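Local coordinates for protein GH5 (PDB 4YHE) that probably hydrolyses beta-1,4-glucosidic linkages in cellulose or its fragments, as a family 5 glycoside hydrolase built on a beta/alpha barrel, at residues E223-P228 against L236-H241; G275-L280 against V291-F296. One frame throughout, in Å; residues are numbered along the deposited sequence.

Contact 1: E223-P228 against L236-H241; sequences ENLVLP and LMVAVH
Leu227 and Pro228 lie against Leu236 and Val238 on the outer wall of the TIM barrel, within the beta-alpha-beta unit formed by strand 209-212, helix 218-224 and strand 236-242. The chain leaving the helix runs over the early part of the strand and sets Leu225, Leu227 and Pro228 against it. Leu227 is the main bump: its branch drops into the dip between Leu236 and Val238. With CG beside the backbone N (chi1 -66°) the branch is turned toward the strand, and CD2 meets Val238 CG2 at 4.0 Å, the two side chains crossing at about a right angle. Val238 answers with a fork. CG2 takes Leu227, while CG1 faces Leu225 CD1 more loosely, at 4.5 Å, so the valine forms a ridge between the two leucines. Tyr284 of helix 270-285 also touches both Leu225 and Val238. At the other end, the proline ring is backed by Asn190, Gln191 and Val194 of helix 181-199. Here the roles are reversed and the strand supplies the knob, for Leu236 reaches up with CD1 to the angle between Leu227 and Pro228. That methyl lies 4.3 Å from Leu227 CB and 4.0 Å from Pro228 CD, and it comes closest to the backbone, with Leu236 CD1 3.3 Å from Pro228 O.

Contact 2: G275-L280 against V291-F296; sequences GMLNRL and VYFGEF
In the beta/alpha barrel, helix 270-285 packs on the outside of the strand that follows it, 291-296, the short segments running at 145° to each other with their axes 10.7 Å apart. The interface centres on the Phe293 ring, whose outer end enters a notch made by Met276, Leu277 and Leu280. Met276 makes a Met-aromatic contact at the ring edge: its sulfur lies near the ring plane, SD 3.8 Å from Phe293 CZ, brought there by a chain that leaves with CG anti to the backbone N (chi1 177°) and then bends. The two leucines approach obliquely from opposite sides of that plane, Leu277 CD2 standing 3.5 Å from Phe293 CE1 and Leu280 CD1 3.6 Å from Phe293 CZ. Leu280 CD1 also meets Val291 CG1 at 4.2 Å, two residues earlier on the same, helix-facing side of the strand. An alanine in place of Phe293 would probably open a gap between helix and strand, leaving the Met276 sulfur without its aromatic partner and both leucine methyls poorly packed. Around this core, Phe293 touches Val240 of strand 236-242, Ala328 of strand 327-332 and Met321 of helix 304-323, while Leu277 rests on Ala320 of that same helix.

Both contacts lie on the outside of one barrel sheet, on neighbouring strands joined by backbone pairing, with Val238 O 3.0 Å from Tyr292 N. Helix 270-285 serves both: Leu280 belongs to contact 2 and also touches Val240, while a tyrosine one turn farther along the same helix reaches contact 1. Their settings differ. Contact 2 is wholly buried, a regular helix-on-strand pairing organised by an aromatic ring and a sulfur; contact 1 is partly buried, a loop laid over a strand with aliphatic side chains, and one methyl against a backbone carbonyl. Farther along the two strands, polar groups meet: His241 packs against Glu295, which has a salt bridge to Arg59, in contrast to the apolar chemistry of both interfaces.

Contact 1: E223-P228 against L236-H241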
loop_
_atom_site.group_PDB
_atom_site.type_symbol
_atom_site.label_atom_id
_atom_site.label_comp_id
_atom_site.label_asym_id
_atom_site.label_seq_id
_atom_site.Cartn_x
_atom_site.Cartn_y
_atom_site.Cartn_z
ATOM N N GLU A 223 -10.838 -8.917 10.859
ATOM C CA GLU A 223 -12.010 -9.780 11.076
ATOM C C GLU A 223 -12.085 -11.037 10.218
ATOM O O GLU A 223 -12.729 -12.028 10.619
ATOM C CB GLU A 223 -13.289 -8.937 10.865
ATOM C CG GLU A 223 -13.470 -7.812 11.908
ATOM C CD GLU A 223 -14.365 -6.652 11.451
ATOM O OE1 GLU A 223 -15.042 -6.761 10.395
ATOM O OE2 GLU A 223 -14.383 -5.606 12.156
ATOM N N ASN A 224 -11.441 -11.017 9.047
ATOM C CA ASN A 224 -11.541 -12.129 8.099
ATOM C C ASN A 224 -10.269 -12.680 7.469
ATOM O O ASN A 224 -10.303 -13.806 6.910
ATOM C CB ASN A 224 -12.526 -11.752 6.979
ATOM C CG ASN A 224 -13.864 -11.340 7.536
ATOM O OD1 ASN A 224 -14.633 -12.191 7.975
ATOM N ND2 ASN A 224 -14.116 -10.037 7.598
ATOM N N LEU A 225 -9.161 -11.935 7.510
ATOM C CA LEU A 225 -7.953 -12.423 6.878
ATOM C C LEU A 225 -7.449 -13.658 7.606
ATOM O O LEU A 225 -7.376 -13.686 8.841
ATOM C CB LEU A 225 -6.833 -11.370 6.885
ATOM C CG LEU A 225 -5.450 -11.854 6.399
ATOM C CD1 LEU A 225 -4.761 -10.731 5.648
ATOM C CD2 LEU A 225 -4.573 -12.325 7.555
ATOM N N VAL A 226 -7.100 -14.656 6.816
ATOM C CA VAL A 226 -6.398 -15.839 7.265
ATOM C C VAL A 226 -4.989 -15.783 6.711
ATOM O O VAL A 226 -4.789 -15.736 5.503
ATOM C CB VAL A 226 -7.127 -17.121 6.836
ATOM C CG1 VAL A 226 -6.311 -18.381 7.174
ATOM C CG2 VAL A 226 -8.434 -17.194 7.582
ATOM N N LEU A 227 -4.008 -15.724 7.609
ATOM C CA LEU A 227 -2.605 -15.789 7.186
ATOM C C LEU A 227 -2.302 -17.115 6.511
ATOM O O LEU A 227 -2.529 -18.161 7.104
ATOM C CB LEU A 227 -1.679 -15.625 8.382
ATOM C CG LEU A 227 -1.746 -14.270 9.028
ATOM C CD1 LEU A 227 -1.160 -14.361 10.421
ATOM C CD2 LEU A 227 -0.970 -13.250 8.186
ATOM N N PRO A 228 -1.783 -17.098 5.270
ATOM C CA PRO A 228 -1.523 -18.390 4.621
ATOM C C PRO A 228 -0.590 -19.317 5.406
ATOM O O PRO A 228 0.263 -18.857 6.160
ATOM C CB PRO A 228 -0.867 -17.987 3.284
ATOM C CG PRO A 228 -1.514 -16.662 2.969
ATOM C CD PRO A 228 -1.673 -15.980 4.311
ATOM N N LEU A 236 5.587 -13.593 6.993
ATOM C CA LEU A 236 4.390 -12.924 6.430
ATOM C C LEU A 236 4.146 -11.588 7.126
ATOM O O LEU A 236 4.431 -11.444 8.317
ATOM C CB LEU A 236 3.158 -13.814 6.569
ATOM C CG LEU A 236 3.136 -15.143 5.781
ATOM C CD1 LEU A 236 1.874 -15.936 6.056
ATOM C CD2 LEU A 236 3.278 -14.929 4.301
ATOM N N MET A 237 3.691 -10.589 6.368
ATOM C CA MET A 237 3.288 -9.293 6.896
ATOM C C MET A 237 1.883 -8.987 6.395
ATOM O O MET A 237 1.508 -9.397 5.286
ATOM C CB MET A 237 4.227 -8.164 6.438
ATOM C CG MET A 237 5.715 -8.487 6.504
ATOM S SD MET A 237 6.743 -7.016 6.504
ATOM C CE MET A 237 6.562 -6.604 4.772
ATOM N N VAL A 238 1.126 -8.266 7.212
ATOM C CA VAL A 238 -0.250 -7.895 6.868
ATOM C C VAL A 238 -0.173 -6.517 6.260
ATOM O O VAL A 238 0.374 -5.605 6.844
ATOM C CB VAL A 238 -1.200 -7.907 8.076
ATOM C CG1 VAL A 238 -2.584 -7.386 7.677
ATOM C CG2 VAL A 238 -1.329 -9.323 8.639
ATOM N N ALA A 239 -0.679 -6.408 5.043
ATOM C CA ALA A 239 -0.765 -5.135 4.325
ATOM C C ALA A 239 -2.151 -4.565 4.501
ATOM O O ALA A 239 -3.142 -5.265 4.262
ATOM C CB ALA A 239 -0.521 -5.367 2.848
ATOM N N VAL A 240 -2.223 -3.276 4.803
ATOM C CA VAL A 240 -3.495 -2.554 4.860
ATOM C C VAL A 240 -3.355 -1.179 4.194
ATOM O O VAL A 240 -2.226 -0.665 4.003
ATOM C CB VAL A 240 -3.998 -2.395 6.322
ATOM C CG1 VAL A 240 -4.483 -3.711 6.903
ATOM C CG2 VAL A 240 -2.914 -1.853 7.236
ATOM N N HIS A 241 -4.498 -0.571 3.857
ATOM C CA HIS A 241 -4.504 0.792 3.333
ATOM C C HIS A 241 -5.406 1.649 4.201
ATOM O O HIS A 241 -6.429 1.179 4.700
ATOM C CB HIS A 241 -5.005 0.879 1.884
ATOM C CG HIS A 241 -4.147 0.165 0.896
ATOM N ND1 HIS A 241 -4.495 0.048 -0.428
ATOM C CD2 HIS A 241 -2.993 -0.519 1.038
ATOM C CE1 HIS A 241 -3.575 -0.648 -1.064
ATOM N NE2 HIS A 241 -2.648 -1.007 -0.193
#

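Contact 2: G275-L280 against V291-F296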
loop_
_atom_site.group_PDB
_atom_site.type_symbol
_atom_site.label_atom_id
_atom_site.label_comp_id
_atom_site.label_asym_id
_atom_site.label_seq_id
_atom_site.Cartn_x
_atom_site.Cartn_y
_atom_site.Cartn_z
ATOM N N GLY A 275 -8.220 3.984 17.218
ATOM C CA GLY A 275 -8.959 2.755 17.462
ATOM C C GLY A 275 -8.625 1.728 16.384
ATOM O O GLY A 275 -8.388 0.553 16.664
ATOM N N MET A 276 -8.602 2.187 15.131
ATOM C CA MET A 276 -8.330 1.320 14.012
ATOM C C MET A 276 -6.932 0.754 14.144
ATOM O O MET A 276 -6.701 -0.435 13.958
ATOM C CB MET A 276 -8.496 2.086 12.708
ATOM C CG MET A 276 -8.159 1.255 11.490
ATOM S SD MET A 276 -6.421 1.472 11.048
ATOM C CE MET A 276 -6.588 3.105 10.297
ATOM N N LEU A 277 -5.996 1.605 14.523
ATOM C CA LEU A 277 -4.629 1.148 14.698
ATOM C C LEU A 277 -4.533 0.152 15.830
ATOM O O LEU A 277 -3.775 -0.797 15.741
ATOM C CB LEU A 277 -3.691 2.339 14.937
ATOM C CG LEU A 277 -3.526 3.352 13.786
ATOM C CD1 LEU A 277 -2.722 4.552 14.253
ATOM C CD2 LEU A 277 -2.886 2.705 12.562
ATOM N N ASN A 278 -5.278 0.393 16.915
ATOM C CA ASN A 278 -5.292 -0.525 18.048
ATOM C C ASN A 278 -5.745 -1.918 17.674
ATOM O O ASN A 278 -5.181 -2.910 18.148
ATOM C CB ASN A 278 -6.159 0.026 19.177
ATOM C CG ASN A 278 -5.448 1.106 19.980
ATOM O OD1 ASN A 278 -4.223 1.150 20.005
ATOM N ND2 ASN A 278 -6.213 2.023 20.580
ATOM N N ARG A 279 -6.733 -2.008 16.794
ATOM C CA ARG A 279 -7.183 -3.318 16.340
ATOM C C ARG A 279 -6.098 -4.097 15.592
ATOM O O ARG A 279 -5.932 -5.279 15.792
ATOM C CB ARG A 279 -8.496 -3.171 15.562
ATOM C CG ARG A 279 -9.599 -2.714 16.516
ATOM C CD ARG A 279 -10.992 -2.769 15.926
ATOM N NE ARG A 279 -11.225 -1.741 14.934
ATOM C CZ ARG A 279 -11.553 -0.470 15.180
ATOM N NH1 ARG A 279 -11.660 -0.000 16.407
ATOM N NH2 ARG A 279 -11.773 0.343 14.154
ATOM N N LEU A 280 -5.312 -3.397 14.784
ATOM C CA LEU A 280 -4.190 -3.984 14.082
ATOM C C LEU A 280 -3.059 -4.365 15.046
ATOM O O LEU A 280 -2.408 -5.398 14.932
ATOM C CB LEU A 280 -3.664 -2.968 13.077
ATOM C CG LEU A 280 -4.578 -2.679 11.876
ATOM C CD1 LEU A 280 -3.992 -1.516 11.066
ATOM C CD2 LEU A 280 -4.727 -3.929 11.029
ATOM N N VAL A 291 2.720 -5.488 10.546
ATOM C CA VAL A 291 1.681 -4.810 9.779
ATOM C C VAL A 291 2.303 -3.575 9.146
ATOM O O VAL A 291 3.055 -2.870 9.773
ATOM C CB VAL A 291 0.516 -4.313 10.669
ATOM C CG1 VAL A 291 -0.563 -3.644 9.831
ATOM C CG2 VAL A 291 -0.053 -5.445 11.484
ATOM N N TYR A 292 1.962 -3.317 7.888
ATOM C CA TYR A 292 2.379 -2.103 7.227
ATOM C C TYR A 292 1.202 -1.566 6.441
ATOM O O TYR A 292 0.382 -2.331 5.922
ATOM C CB TYR A 292 3.606 -2.298 6.334
ATOM C CG TYR A 292 3.358 -3.109 5.066
ATOM C CD1 TYR A 292 3.368 -4.500 5.094
ATOM C CD2 TYR A 292 3.126 -2.478 3.845
ATOM C CE1 TYR A 292 3.151 -5.246 3.941
ATOM C CE2 TYR A 292 2.896 -3.217 2.681
ATOM C CZ TYR A 292 2.922 -4.593 2.728
ATOM O OH TYR A 292 2.730 -5.324 1.617
ATOM N N PHE A 293 1.139 -0.250 6.402
ATOM C CA PHE A 293 0.272 0.467 5.496
ATOM C C PHE A 293 0.964 0.541 4.130
ATOM O O PHE A 293 1.866 1.342 3.921
ATOM C CB PHE A 293 -0.153 1.830 6.062
ATOM C CG PHE A 293 -1.192 1.724 7.149
ATOM C CD1 PHE A 293 -0.807 1.567 8.474
ATOM C CD2 PHE A 293 -2.558 1.733 6.843
ATOM C CE1 PHE A 293 -1.759 1.439 9.477
ATOM C CE2 PHE A 293 -3.521 1.559 7.831
ATOM C CZ PHE A 293 -3.118 1.408 9.166
ATOM N N GLY A 294 0.502 -0.301 3.196
ATOM C CA GLY A 294 0.926 -0.229 1.808
ATOM C C GLY A 294 0.644 1.125 1.183
ATOM O O GLY A 294 1.379 1.573 0.313
ATOM N N GLU A 295 -0.451 1.741 1.617
ATOM C CA GLU A 295 -0.851 3.080 1.224
ATOM C C GLU A 295 -1.490 3.810 2.353
ATOM O O GLU A 295 -2.338 3.242 3.061
ATOM C CB GLU A 295 -1.887 3.032 0.093
ATOM C CG GLU A 295 -1.394 2.372 -1.152
ATOM C CD GLU A 295 -2.465 2.230 -2.246
ATOM O OE1 GLU A 295 -3.454 2.977 -2.221
ATOM O OE2 GLU A 295 -2.266 1.372 -3.110
ATOM N N PHE A 296 -1.082 5.064 2.559
ATOM C CA PHE A 296 -1.867 6.002 3.352
ATOM C C PHE A 296 -1.697 7.374 2.779
ATOM O O PHE A 296 -0.773 7.640 2.021
ATOM C CB PHE A 296 -1.503 5.981 4.866
ATOM C CG PHE A 296 -0.256 6.776 5.191
ATOM C CD1 PHE A 296 0.992 6.260 4.877
ATOM C CD2 PHE A 296 -0.342 8.041 5.743
ATOM C CE1 PHE A 296 2.162 6.981 5.153
ATOM C CE2 PHE A 296 0.822 8.783 6.036
ATOM C CZ PHE A 296 2.077 8.245 5.727
#